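Local structure of endolysin (7M5I) at residues A[8-13]-A[83-88]; A[35-40]-A[47-52]; A[105-110]-A[124-129]; A[118-123]-A[151-156]. The protein probably acts as a lysozyme, hydrolysing the (1->4)-beta-linkages between amino sugars in host peptidoglycan so that phage progeny are released by lysis. All coordinates share one frame; numbering follows the deposited sequence.

Contact 1: residues A[8-13]-A[83-88]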
loop_
_atom_site.group_PDB
_atom_site.type_symbol
_atom_site.label_atom_id
_atom_site.label_comp_id
_atom_site.label_asym_id
_atom_site.label_seq_id
_atom_site.Cartn_x
_atom_site.Cartn_y
_atom_site.Cartn_z
ATOM N N GLN A 8 2.389 -2.213 -14.114
ATOM C CA GLN A 8 1.409 -2.996 -13.354
ATOM C C GLN A 8 2.097 -3.469 -12.072
ATOM O O GLN A 8 3.268 -3.655 -12.044
ATOM C CB GLN A 8 0.878 -4.188 -14.159
ATOM C CG GLN A 8 0.476 -3.821 -15.586
ATOM C CD GLN A 8 -0.540 -4.747 -16.205
ATOM O OE1 GLN A 8 -0.325 -5.303 -17.279
ATOM N NE2 GLN A 8 -1.668 -4.917 -15.530
ATOM N N LEU A 9 1.319 -3.693 -11.038
ATOM C CA LEU A 9 1.813 -4.368 -9.817
ATOM C C LEU A 9 2.229 -5.799 -10.178
ATOM O O LEU A 9 1.474 -6.523 -10.893
ATOM C CB LEU A 9 0.672 -4.343 -8.809
ATOM C CG LEU A 9 1.016 -4.769 -7.407
ATOM C CD1 LEU A 9 2.041 -3.873 -6.756
ATOM C CD2 LEU A 9 -0.288 -4.704 -6.595
ATOM N N SER A 10 3.412 -6.232 -9.771
ATOM C CA SER A 10 3.887 -7.597 -10.110
ATOM C C SER A 10 3.152 -8.592 -9.218
ATOM O O SER A 10 2.606 -8.155 -8.209
ATOM C CB SER A 10 5.384 -7.732 -9.964
ATOM O OG SER A 10 5.727 -7.793 -8.611
ATOM N N ARG A 11 3.281 -9.875 -9.522
ATOM C CA ARG A 11 2.795 -10.957 -8.632
ATOM C C ARG A 11 3.453 -10.792 -7.262
ATOM O O ARG A 11 2.753 -10.916 -6.253
ATOM C CB ARG A 11 3.148 -12.310 -9.216
ATOM C CG ARG A 11 2.469 -13.472 -8.502
ATOM C CD ARG A 11 3.408 -14.201 -7.565
ATOM N NE ARG A 11 4.646 -14.675 -8.229
ATOM C CZ ARG A 11 5.749 -15.080 -7.578
ATOM N NH1 ARG A 11 5.778 -15.086 -6.252
ATOM N NH2 ARG A 11 6.838 -15.401 -8.252
ATOM N N LYS A 12 4.769 -10.580 -7.249
ATOM C CA LYS A 12 5.505 -10.403 -5.972
ATOM C C LYS A 12 5.002 -9.158 -5.232
ATOM O O LYS A 12 4.898 -9.167 -3.961
ATOM C CB LYS A 12 7.002 -10.336 -6.249
ATOM C CG LYS A 12 7.669 -11.646 -6.616
ATOM C CD LYS A 12 9.155 -11.460 -6.879
ATOM C CE LYS A 12 9.838 -12.796 -7.059
ATOM N NZ LYS A 12 11.094 -12.741 -7.857
ATOM N N GLY A 13 4.659 -8.097 -5.952
ATOM C CA GLY A 13 4.136 -6.874 -5.325
ATOM C C GLY A 13 2.766 -7.117 -4.717
ATOM O O GLY A 13 2.519 -6.637 -3.607
ATOM N N THR A 83 11.535 3.531 -13.944
ATOM C CA THR A 83 11.288 2.964 -12.620
ATOM C C THR A 83 11.334 1.437 -12.746
ATOM O O THR A 83 10.622 0.885 -13.620
ATOM C CB THR A 83 9.936 3.478 -12.114
ATOM O OG1 THR A 83 10.038 4.898 -11.993
ATOM C CG2 THR A 83 9.569 2.873 -10.782
ATOM N N THR A 84 12.097 0.782 -11.886
ATOM C CA THR A 84 12.203 -0.695 -11.865
ATOM C C THR A 84 10.925 -1.306 -11.303
ATOM O O THR A 84 10.171 -0.593 -10.619
ATOM C CB THR A 84 13.411 -1.182 -11.062
ATOM O OG1 THR A 84 13.196 -0.808 -9.695
ATOM C CG2 THR A 84 14.725 -0.621 -11.556
ATOM N N GLN A 85 10.661 -2.565 -11.608
ATOM C CA GLN A 85 9.419 -3.219 -11.146
ATOM C C GLN A 85 9.343 -3.155 -9.624
ATOM O O GLN A 85 8.235 -2.947 -9.094
ATOM C CB GLN A 85 9.361 -4.668 -11.629
ATOM C CG GLN A 85 8.023 -5.314 -11.319
ATOM C CD GLN A 85 6.849 -4.603 -11.965
ATOM O OE1 GLN A 85 6.763 -4.398 -13.202
ATOM N NE2 GLN A 85 5.924 -4.194 -11.137
ATOM N N ASN A 86 10.458 -3.385 -8.931
ATOM C CA ASN A 86 10.470 -3.449 -7.444
ATOM C C ASN A 86 10.271 -2.034 -6.910
ATOM O O ASN A 86 9.601 -1.872 -5.888
ATOM C CB ASN A 86 11.721 -4.136 -6.901
ATOM C CG ASN A 86 13.000 -3.532 -7.404
ATOM O OD1 ASN A 86 13.330 -3.767 -8.573
ATOM N ND2 ASN A 86 13.727 -2.805 -6.568
ATOM N N GLU A 87 10.828 -1.003 -7.529
ATOM C CA GLU A 87 10.559 0.386 -7.100
ATOM C C GLU A 87 9.063 0.680 -7.237
ATOM O O GLU A 87 8.449 1.214 -6.256
ATOM C CB GLU A 87 11.355 1.384 -7.917
ATOM C CG GLU A 87 12.830 1.409 -7.584
ATOM C CD GLU A 87 13.691 2.102 -8.645
ATOM O OE1 GLU A 87 13.110 2.552 -9.683
ATOM O OE2 GLU A 87 14.896 2.251 -8.402
ATOM N N PHE A 88 8.467 0.302 -8.364
ATOM C CA PHE A 88 7.013 0.511 -8.608
ATOM C C PHE A 88 6.217 -0.267 -7.550
ATOM O O PHE A 88 5.288 0.342 -6.916
ATOM C CB PHE A 88 6.609 0.067 -10.007
ATOM C CG PHE A 88 5.191 0.438 -10.329
ATOM C CD1 PHE A 88 4.843 1.766 -10.600
ATOM C CD2 PHE A 88 4.200 -0.517 -10.354
ATOM C CE1 PHE A 88 3.542 2.107 -10.948
ATOM C CE2 PHE A 88 2.897 -0.175 -10.704
ATOM C CZ PHE A 88 2.577 1.141 -10.976
HETATM O O HOH W 1 4.856 -3.466 -14.888
#
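The side chain of Gln85 lies against residues 8-10, its CG 3.8 Å from Ser10 CB and its carboxamide turned to the carbonyl of Gln8. Gln85 NE2 donates to Gln8 O over 2.9 Å, approaching nearly along the C=O axis (C=O...donor angle 163°). The CA-CB bond of Gln85 does not aim at residues 8-13: CG stands anti to the backbone N (chi1 -173°), and a bend at chi2 then brings CD near Gln8 O and Ser10 CB. The other end of the amide reaches the same residue through solvent, since water 1 donates to Gln85 OE1 at 2.7 Å and accepts from Gln8 N at 2.9 Å. Beside this polar bridge the ring of Phe88 brings CE2 to 3.7 Å from Gln8 C, while Leu9 N sits at the ring edge. Phe88 continues onto Met7 and onto Val72, Val75 and Asn76 of helix 57-78.

Both segments carry a helix start. Ser10 is the N-cap of helix 11-21, its OG accepting from Gly13 N at 2.9 Å. Thr84 and Glu87 form a capping box, in which Thr84 OG1 accepts from Glu87 N and Glu87 OE1 from Thr84 N. Asp89, one turn on in helix 85-98, hydrogen-bonds Gln85 NE2 through OD1 and Ser10 OG through OD2. NE2 thus serves two acceptors while OE1 faces a water donor, which fixes the flip of the amide; these polar bonds, together with the Phe88 ring against the Gln8-Leu9 backbone, join the starts of two helices.

Contact 2: residues A[35-40]-A[47-52]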
loop_
_atom_site.group_PDB
_atom_site.type_symbol
_atom_site.label_atom_id
_atom_site.label_comp_id
_atom_site.label_asym_id
_atom_site.label_seq_id
_atom_site.Cartn_x
_atom_site.Cartn_y
_atom_site.Cartn_z
ATOM N N PRO A 35 -16.233 -2.333 9.414
ATOM C CA PRO A 35 -16.247 -3.706 8.907
ATOM C C PRO A 35 -15.242 -3.912 7.768
ATOM O O PRO A 35 -15.220 -3.173 6.825
ATOM C CB PRO A 35 -17.710 -3.913 8.477
ATOM C CG PRO A 35 -18.474 -2.918 9.318
ATOM C CD PRO A 35 -17.569 -1.703 9.340
ATOM N N THR A 36 -14.434 -4.958 7.915
ATOM C CA THR A 36 -13.290 -5.288 7.045
ATOM C C THR A 36 -13.336 -6.782 6.698
ATOM O O THR A 36 -13.761 -7.586 7.499
ATOM C CB THR A 36 -11.978 -4.896 7.737
ATOM O OG1 THR A 36 -12.057 -3.540 8.153
ATOM C CG2 THR A 36 -10.783 -5.052 6.812
ATOM N N ILE A 37 -12.876 -7.141 5.515
ATOM C CA ILE A 37 -12.849 -8.562 5.099
ATOM C C ILE A 37 -11.702 -8.760 4.094
ATOM O O ILE A 37 -11.206 -7.807 3.493
ATOM C CB ILE A 37 -14.203 -9.016 4.519
ATOM C CG1 ILE A 37 -14.412 -10.542 4.619
ATOM C CG2 ILE A 37 -14.379 -8.503 3.087
ATOM C CD1 ILE A 37 -15.825 -11.006 4.344
ATOM N N GLY A 38 -11.291 -10.011 3.906
ATOM C CA GLY A 38 -10.267 -10.336 2.917
ATOM C C GLY A 38 -8.923 -9.734 3.315
ATOM O O GLY A 38 -8.522 -9.778 4.509
ATOM N N TYR A 39 -8.229 -9.143 2.345
ATOM C CA TYR A 39 -6.934 -8.464 2.533
ATOM C C TYR A 39 -7.151 -6.982 2.805
ATOM O O TYR A 39 -6.716 -6.122 1.980
ATOM C CB TYR A 39 -6.031 -8.669 1.324
ATOM C CG TYR A 39 -5.757 -10.119 0.979
ATOM C CD1 TYR A 39 -4.804 -10.857 1.712
ATOM C CD2 TYR A 39 -6.346 -10.735 -0.100
ATOM C CE1 TYR A 39 -4.479 -12.154 1.353
ATOM C CE2 TYR A 39 -6.082 -12.059 -0.426
ATOM C CZ TYR A 39 -5.113 -12.774 0.290
ATOM O OH TYR A 39 -4.787 -14.079 0.011
ATOM N N GLY A 40 -7.856 -6.676 3.898
ATOM C CA GLY A 40 -8.054 -5.278 4.333
ATOM C C GLY A 40 -9.099 -4.516 3.507
ATOM O O GLY A 40 -9.137 -3.277 3.522
ATOM N N LYS A 47 -19.782 -0.903 -2.602
ATOM C CA LYS A 47 -20.708 -1.069 -1.444
ATOM C C LYS A 47 -19.916 -1.473 -0.203
ATOM O O LYS A 47 -18.874 -2.074 -0.321
ATOM C CB LYS A 47 -21.753 -2.131 -1.790
ATOM C CG LYS A 47 -22.607 -1.749 -3.001
ATOM C CD LYS A 47 -23.601 -2.813 -3.432
ATOM C CE LYS A 47 -24.443 -2.354 -4.606
ATOM N NZ LYS A 47 -25.596 -3.261 -4.863
ATOM N N PRO A 48 -20.354 -1.110 1.028
ATOM C CA PRO A 48 -19.557 -1.425 2.212
ATOM C C PRO A 48 -19.532 -2.927 2.437
ATOM O O PRO A 48 -20.482 -3.628 2.123
ATOM C CB PRO A 48 -20.275 -0.673 3.377
ATOM C CG PRO A 48 -21.162 0.312 2.709
ATOM C CD PRO A 48 -21.510 -0.264 1.342
ATOM N N VAL A 49 -18.479 -3.367 3.097
ATOM C CA VAL A 49 -18.401 -4.708 3.725
ATOM C C VAL A 49 -19.419 -4.723 4.873
ATOM O O VAL A 49 -19.552 -3.717 5.531
ATOM C CB VAL A 49 -16.954 -5.008 4.192
ATOM C CG1 VAL A 49 -16.916 -6.239 5.093
ATOM C CG2 VAL A 49 -16.036 -5.113 2.975
ATOM N N LYS A 50 -20.090 -5.850 5.073
ATOM C CA LYS A 50 -21.097 -6.052 6.142
ATOM C C LYS A 50 -20.645 -7.175 7.089
ATOM O O LYS A 50 -20.175 -8.251 6.625
ATOM C CB LYS A 50 -22.439 -6.472 5.561
ATOM C CG LYS A 50 -23.138 -5.436 4.666
ATOM C CD LYS A 50 -22.850 -5.692 3.199
ATOM C CE LYS A 50 -23.596 -4.751 2.273
ATOM N NZ LYS A 50 -22.927 -4.665 0.950
ATOM N N MET A 51 -20.920 -6.979 8.378
ATOM C CA MET A 51 -20.697 -8.025 9.376
ATOM C C MET A 51 -21.559 -9.238 9.009
ATOM O O MET A 51 -22.661 -9.113 8.409
ATOM C CB MET A 51 -21.023 -7.448 10.762
ATOM C CG MET A 51 -20.082 -6.321 11.162
ATOM S SD MET A 51 -18.327 -6.743 11.237
ATOM C CE MET A 51 -18.299 -8.001 12.512
ATOM N N GLY A 52 -21.038 -10.407 9.360
ATOM C CA GLY A 52 -21.617 -11.703 9.036
ATOM C C GLY A 52 -21.224 -12.211 7.675
ATOM O O GLY A 52 -21.569 -13.379 7.382
#
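Pro35 and Val49 are the backbone's nearest pair, their CA atoms 5.7 Å apart, and no hydrogen bond joins the two segments. The contact belongs to the small beta-containing lobe of a glycosyl hydrolase 24 lysozyme, and it packs two separate antiparallel hairpins together: strand 35-38 pairs with 27-29, and strand 47-48 with 43-44. Val49 fills the middle. Its CB lies 3.6 Å from Pro35 O. CG1, anti to the backbone N (chi1 168°), rests on the peptide that follows, 4.0 Å from Thr36 C. The other branch, CG2, points to Ile37 and meets Ile37 CG2 at 3.8 Å; Ile37 CB also lies 3.9 Å from Val49 CG1, and these two branched side chains cross obliquely. Ile44 touches both Ile37 and Val49, Ile55 touches Ile37 and Ala27 touches Val49, extending the apolar cluster between the hairpins.

At the outer margin the Pro35 ring is held from two directions. Its CB lies 3.5 Å from Val49 O, and Met51 passes across the ring at about a right angle, its chain bent at chi2 and chi3, with SD 4.0 Å from Pro35 CB. The CA-CB bond of Thr36 turns away from residues 47-52; its side chain touches Asp30, a predicted catalytic residue, and its OG1 hydrogen-bonds Ile34 O. The strand therefore has an apolar side on this contact and another side near the probable active site. Within residues 47-52, Lys50 curls back along its own chain, and its NZ donates to Pro48 O at 2.9 Å.

Contact 3: residues A[105-110]-A[124-129]. With PO4 (phosphate ion), chain C.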
loop_
_atom_site.group_PDB
_atom_site.type_symbol
_atom_site.label_atom_id
_atom_site.label_comp_id
_atom_site.label_asym_id
_atom_site.label_seq_id
_atom_site.Cartn_x
_atom_site.Cartn_y
_atom_site.Cartn_z
ATOM N N ASP A 105 2.196 14.501 -2.811
ATOM C CA ASP A 105 2.838 15.683 -2.196
ATOM C C ASP A 105 4.047 15.268 -1.363
ATOM O O ASP A 105 4.647 16.163 -0.778
ATOM C CB ASP A 105 1.806 16.479 -1.390
ATOM C CG ASP A 105 0.686 17.056 -2.232
ATOM O OD1 ASP A 105 0.865 17.179 -3.466
ATOM O OD2 ASP A 105 -0.369 17.419 -1.637
ATOM N N SER A 106 4.438 13.996 -1.374
ATOM C CA SER A 106 5.496 13.433 -0.495
ATOM C C SER A 106 6.885 13.898 -0.933
ATOM O O SER A 106 7.104 14.094 -2.112
ATOM C CB SER A 106 5.439 11.919 -0.468
ATOM O OG SER A 106 5.792 11.345 -1.730
ATOM N N THR A 107 7.809 13.965 0.003
ATOM C CA THR A 107 9.249 14.049 -0.267
ATOM C C THR A 107 9.736 12.784 -0.991
ATOM O O THR A 107 10.608 12.916 -1.882
ATOM C CB THR A 107 10.030 14.281 1.024
ATOM O OG1 THR A 107 9.577 15.501 1.599
ATOM C CG2 THR A 107 11.514 14.309 0.788
ATOM N N PHE A 108 9.263 11.594 -0.618
ATOM C CA PHE A 108 9.811 10.357 -1.230
ATOM C C PHE A 108 9.603 10.418 -2.752
ATOM O O PHE A 108 10.534 10.044 -3.488
ATOM C CB PHE A 108 9.341 9.079 -0.531
ATOM C CG PHE A 108 7.906 8.672 -0.710
ATOM C CD1 PHE A 108 7.484 8.007 -1.848
ATOM C CD2 PHE A 108 6.993 8.828 0.346
ATOM C CE1 PHE A 108 6.174 7.548 -1.973
ATOM C CE2 PHE A 108 5.688 8.404 0.209
ATOM C CZ PHE A 108 5.266 7.739 -0.931
ATOM N N ILE A 109 8.466 10.876 -3.241
ATOM C CA ILE A 109 8.182 10.805 -4.706
ATOM C C ILE A 109 9.039 11.864 -5.427
ATOM O O ILE A 109 9.494 11.567 -6.558
ATOM C CB ILE A 109 6.695 10.980 -5.008
ATOM C CG1 ILE A 109 6.360 10.388 -6.381
ATOM C CG2 ILE A 109 6.285 12.439 -4.921
ATOM C CD1 ILE A 109 6.349 8.855 -6.402
ATOM N N LYS A 110 9.274 13.010 -4.781
ATOM C CA LYS A 110 10.185 14.065 -5.296
ATOM C C LYS A 110 11.596 13.492 -5.445
ATOM O O LYS A 110 12.237 13.684 -6.491
ATOM C CB LYS A 110 10.081 15.275 -4.370
ATOM C CG LYS A 110 8.839 16.129 -4.608
ATOM C CD LYS A 110 8.976 17.562 -4.013
ATOM C CE LYS A 110 7.676 18.289 -3.667
ATOM N NZ LYS A 110 6.924 17.691 -2.537
ATOM N N MET A 124 10.486 7.521 2.476
ATOM C CA MET A 124 9.359 6.582 2.501
ATOM C C MET A 124 9.031 6.249 3.975
ATOM O O MET A 124 7.831 6.137 4.324
ATOM C CB MET A 124 9.708 5.298 1.740
ATOM C CG MET A 124 9.509 5.427 0.279
ATOM S SD MET A 124 10.171 4.002 -0.628
ATOM C CE MET A 124 9.080 2.663 -0.181
ATOM N N GLN A 125 10.048 6.102 4.778
ATOM C CA GLN A 125 9.926 5.564 6.160
ATOM C C GLN A 125 9.506 6.659 7.145
ATOM O O GLN A 125 9.139 6.312 8.267
ATOM C CB GLN A 125 11.238 4.888 6.481
ATOM C CG GLN A 125 11.458 3.678 5.585
ATOM C CD GLN A 125 12.649 2.946 6.075
ATOM O OE1 GLN A 125 12.555 2.246 7.086
ATOM N NE2 GLN A 125 13.765 3.183 5.380
ATOM N N TRP A 126 9.383 7.906 6.702
ATOM C CA TRP A 126 8.832 8.987 7.551
ATOM C C TRP A 126 7.340 8.731 7.837
ATOM O O TRP A 126 6.838 9.305 8.814
ATOM C CB TRP A 126 9.024 10.362 6.905
ATOM C CG TRP A 126 10.445 10.736 6.669
ATOM C CD1 TRP A 126 11.578 10.138 7.145
ATOM C CD2 TRP A 126 10.886 11.864 5.882
ATOM N NE1 TRP A 126 12.685 10.818 6.706
ATOM C CE2 TRP A 126 12.297 11.877 5.932
ATOM C CE3 TRP A 126 10.218 12.855 5.158
ATOM C CZ2 TRP A 126 13.064 12.846 5.273
ATOM C CZ3 TRP A 126 10.967 13.831 4.531
ATOM C CH2 TRP A 126 12.365 13.829 4.602
ATOM N N TRP A 127 6.632 7.964 7.025
ATOM C CA TRP A 127 5.172 7.787 7.084
ATOM C C TRP A 127 4.844 6.667 8.106
ATOM O O TRP A 127 4.420 5.567 7.694
ATOM C CB TRP A 127 4.609 7.530 5.693
ATOM C CG TRP A 127 4.694 8.752 4.836
ATOM C CD1 TRP A 127 5.757 9.118 4.036
ATOM C CD2 TRP A 127 3.719 9.784 4.686
ATOM N NE1 TRP A 127 5.532 10.332 3.448
ATOM C CE2 TRP A 127 4.268 10.739 3.781
ATOM C CE3 TRP A 127 2.438 10.009 5.199
ATOM C CZ2 TRP A 127 3.608 11.923 3.467
ATOM C CZ3 TRP A 127 1.785 11.179 4.879
ATOM C CH2 TRP A 127 2.347 12.104 4.001
ATOM N N ASN A 128 5.060 6.963 9.392
ATOM C CA ASN A 128 4.862 5.913 10.431
ATOM C C ASN A 128 3.902 6.415 11.525
ATOM O O ASN A 128 3.888 5.767 12.594
ATOM C CB ASN A 128 6.193 5.494 11.045
ATOM C CG ASN A 128 6.973 6.603 11.689
ATOM O OD1 ASN A 128 6.447 7.671 12.008
ATOM N ND2 ASN A 128 8.271 6.383 11.851
ATOM N N LYS A 129 3.262 7.566 11.339
ATOM C CA LYS A 129 2.368 8.171 12.370
ATOM C C LYS A 129 0.909 7.818 12.121
ATOM O O LYS A 129 0.497 7.751 10.992
ATOM C CB LYS A 129 2.530 9.695 12.359
ATOM C CG LYS A 129 3.917 10.228 12.615
ATOM C CD LYS A 129 4.392 9.932 13.988
ATOM C CE LYS A 129 5.728 10.596 14.276
ATOM N NZ LYS A 129 6.737 10.136 13.282
HETATM P P PO4 C . 6.601 14.621 3.442
HETATM O O1 PO4 C . 7.768 15.606 3.345
HETATM O O2 PO4 C . 6.300 14.388 4.918
HETATM O O3 PO4 C . 6.997 13.328 2.777
HETATM O O4 PO4 C . 5.355 15.171 2.771
HETATM O O HOH W 2 8.192 11.217 2.301
#
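A phosphate ion, probably from the crystallisation liquor, occupies a site where Thr107, at the start of helix 107-113, meets the tryptophans Trp126 and Trp127. Thr107 N donates to phosphate O3 over 3.0 Å at an N-H...acceptor angle of 162°, and Thr107 OG1 donates to O1 over an unusually short 2.5 Å. Trp127 NE1 adds a weak bond to O3 at 3.4 Å. Water 2 accepts from Trp127 NE1 and Phe108 N and donates to O3, also doubtfully short. Thr107 CG2 lies 3.8 Å from Trp126 CZ3, and phosphate O1 is at the edge of that indole.

Next to this site the Phe108 ring is packed on both sides. Ser106 OG stands 3.3 Å above its centre, while Met124 CG approaches from the opposite side, off-centre, in a CH-pi contact 4.2 Å from the centroid. Trp127 NE1 lies at the edge of the Phe108 ring; the two rings form an oblique pair, planes at 89°. Ser106 OG also accepts from Ile109 N as the helix N-cap and hydrogen-bonds Met103 O. Backbone N-H, hydroxyl, indole and water all converge on the anion at a helix N-terminus, an end whose dipole would be expected to favour negative charge.

Contact 4: residues A[118-123]-A[151-156]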
loop_
_atom_site.group_PDB
_atom_site.type_symbol
_atom_site.label_atom_id
_atom_site.label_comp_id
_atom_site.label_asym_id
_atom_site.label_seq_id
_atom_site.Cartn_x
_atom_site.Cartn_y
_atom_site.Cartn_z
ATOM N N VAL A 118 18.321 6.366 -2.602
ATOM C CA VAL A 118 18.603 6.184 -1.148
ATOM C C VAL A 118 17.747 7.164 -0.347
ATOM O O VAL A 118 17.131 6.752 0.675
ATOM C CB VAL A 118 20.109 6.337 -0.884
ATOM C CG1 VAL A 118 20.453 6.352 0.594
ATOM C CG2 VAL A 118 20.869 5.232 -1.623
ATOM N N GLY A 119 17.730 8.425 -0.781
ATOM C CA GLY A 119 16.902 9.469 -0.174
ATOM C C GLY A 119 15.427 9.097 -0.220
ATOM O O GLY A 119 14.711 9.407 0.763
ATOM N N CYS A 120 14.952 8.546 -1.343
ATOM C CA CYS A 120 13.531 8.126 -1.480
ATOM C C CYS A 120 13.254 7.055 -0.413
ATOM O O CYS A 120 12.255 7.224 0.351
ATOM C CB CYS A 120 13.207 7.581 -2.866
ATOM S SG CYS A 120 11.523 6.900 -3.006
ATOM N N ALA A 121 14.100 6.032 -0.307
ATOM C CA ALA A 121 13.910 4.938 0.692
ATOM C C ALA A 121 13.867 5.539 2.105
ATOM O O ALA A 121 13.013 5.113 2.937
ATOM C CB ALA A 121 14.969 3.874 0.587
ATOM N N GLU A 122 14.757 6.476 2.423
ATOM C CA GLU A 122 14.712 7.153 3.741
ATOM C C GLU A 122 13.374 7.873 3.930
ATOM O O GLU A 122 12.746 7.681 5.002
ATOM C CB GLU A 122 15.925 8.091 3.890
ATOM C CG GLU A 122 17.222 7.307 4.031
ATOM C CD GLU A 122 18.506 8.096 3.822
ATOM O OE1 GLU A 122 18.433 9.293 3.396
ATOM O OE2 GLU A 122 19.581 7.486 4.058
ATOM N N ALA A 123 12.951 8.705 2.974
ATOM C CA ALA A 123 11.737 9.552 3.099
ATOM C C ALA A 123 10.456 8.695 3.113
ATOM O O ALA A 123 9.426 9.105 3.710
ATOM C CB ALA A 123 11.716 10.576 1.995
ATOM N N ASP A 151 12.996 -2.115 1.711
ATOM C CA ASP A 151 13.771 -3.282 1.215
ATOM C C ASP A 151 13.311 -3.663 -0.203
ATOM O O ASP A 151 14.181 -4.059 -1.055
ATOM C CB ASP A 151 13.673 -4.459 2.183
ATOM C CG ASP A 151 14.412 -4.280 3.501
ATOM O OD1 ASP A 151 15.339 -3.460 3.538
ATOM O OD2 ASP A 151 14.030 -4.967 4.499
ATOM N N ILE A 152 12.012 -3.615 -0.490
ATOM C CA ILE A 152 11.531 -3.928 -1.874
ATOM C C ILE A 152 12.133 -2.856 -2.797
ATOM O O ILE A 152 12.702 -3.211 -3.821
ATOM C CB ILE A 152 9.990 -3.925 -1.957
ATOM C CG1 ILE A 152 9.380 -5.024 -1.075
ATOM C CG2 ILE A 152 9.531 -4.053 -3.389
ATOM C CD1 ILE A 152 7.873 -4.943 -0.944
ATOM N N TYR A 153 11.979 -1.585 -2.424
ATOM C CA TYR A 153 12.290 -0.426 -3.294
ATOM C C TYR A 153 13.795 -0.500 -3.652
ATOM O O TYR A 153 14.177 -0.331 -4.858
ATOM C CB TYR A 153 11.931 0.882 -2.589
ATOM C CG TYR A 153 12.314 2.106 -3.390
ATOM C CD1 TYR A 153 13.578 2.652 -3.249
ATOM C CD2 TYR A 153 11.439 2.685 -4.292
ATOM C CE1 TYR A 153 13.964 3.748 -3.999
ATOM C CE2 TYR A 153 11.814 3.766 -5.067
ATOM C CZ TYR A 153 13.088 4.299 -4.934
ATOM O OH TYR A 153 13.486 5.422 -5.653
ATOM N N LEU A 154 14.662 -0.656 -2.650
ATOM C CA LEU A 154 16.141 -0.566 -2.887
ATOM C C LEU A 154 16.713 -1.866 -3.392
ATOM O O LEU A 154 17.556 -1.804 -4.320
ATOM C CB LEU A 154 16.848 -0.226 -1.579
ATOM C CG LEU A 154 16.689 1.203 -1.096
ATOM C CD1 LEU A 154 17.269 1.313 0.316
ATOM C CD2 LEU A 154 17.338 2.171 -2.098
ATOM N N ASP A 155 16.359 -2.987 -2.779
ATOM C CA ASP A 155 17.082 -4.271 -2.949
ATOM C C ASP A 155 16.251 -5.341 -3.663
ATOM O O ASP A 155 16.796 -6.418 -3.849
ATOM C CB ASP A 155 17.543 -4.811 -1.588
ATOM C CG ASP A 155 18.411 -3.834 -0.814
ATOM O OD1 ASP A 155 19.156 -3.047 -1.419
ATOM O OD2 ASP A 155 18.312 -3.851 0.423
ATOM N N SER A 156 14.990 -5.084 -4.020
ATOM C CA SER A 156 14.111 -6.101 -4.616
ATOM C C SER A 156 13.995 -7.318 -3.678
ATOM O O SER A 156 13.927 -8.468 -4.111
ATOM C CB SER A 156 14.607 -6.435 -6.065
ATOM O OG SER A 156 13.528 -7.046 -6.771
#
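The Tyr153 ring is approached by Cys120, whose SG lies 4.0 Å from the ring centroid and 30° off the normal, an oblique sulfur-aromatic contact. The sulfur is nearest the phenol end, 3.6 Å from Tyr153 CZ, and Cys120 CB comes to 3.5 Å from Tyr153 OH. Ala121 CB, also oblique to the ring, touches it lightly at CD1. Met124 packs its sulfur against the other end of the ring, at CG, on the same side of the ring plane as Cys120 SG and Ala121 CB; Glu87 CG lies on the other side, and Ala90 and Lys117 make further contacts. The hydroxyl itself is hydrogen-bonded to His112 ND1, so the polar tip of this buried tyrosine has a partner beside the cysteine.

Tyr153 CG stands anti to its backbone N (chi1 176°), as does Cys120 SG, and ring and sulfur meet between the helices. Next to them Leu154 closes on Ala121, with its CD1 3.5 Å from Ala121 CB, tighter than usual for two carbons. Its CG lies 3.6 Å from the same methyl, so the small alanine receives the leucine fork closely. Leu154 CD2 continues toward the exposed end of the contact, 4.3 Å from Val118 CA.

The short helical segments 118-123 and 151-155 run almost exactly antiparallel, at 175°, and their axes approach to 9.8 Å. No hydrogen bond links them; the join is apolar apart from the sulfur-aromatic pair. Such antiparallel packing of helix 117-124 on the C-terminal helix 140-155 is part of the helical lobe of this phage lysozyme fold.

How the contacts relate
Contacts 1, 3 and 4 belong to the helical part of the chain, whereas contact 2 lies across the chain's centre, about 27 Å or more from each of them, centre to centre. Contacts 2 and 4 are buried and apolar; contact 1 is a surface contact in which an amide, a carbonyl and a water bond beside a buried phenylalanine ring, and contact 3, partly buried, mixes aromatic packing with an anion site. Contacts 3 and 4 interlock: helices 107-113 and 117-124 follow one another, and Phe108 O lies 3.3 Å from Cys120 SG. Contacts 1 and 4 meet where Asn86 ND2 probably donates to Ile152 O, tying helix 85-98 to the C-terminal helix.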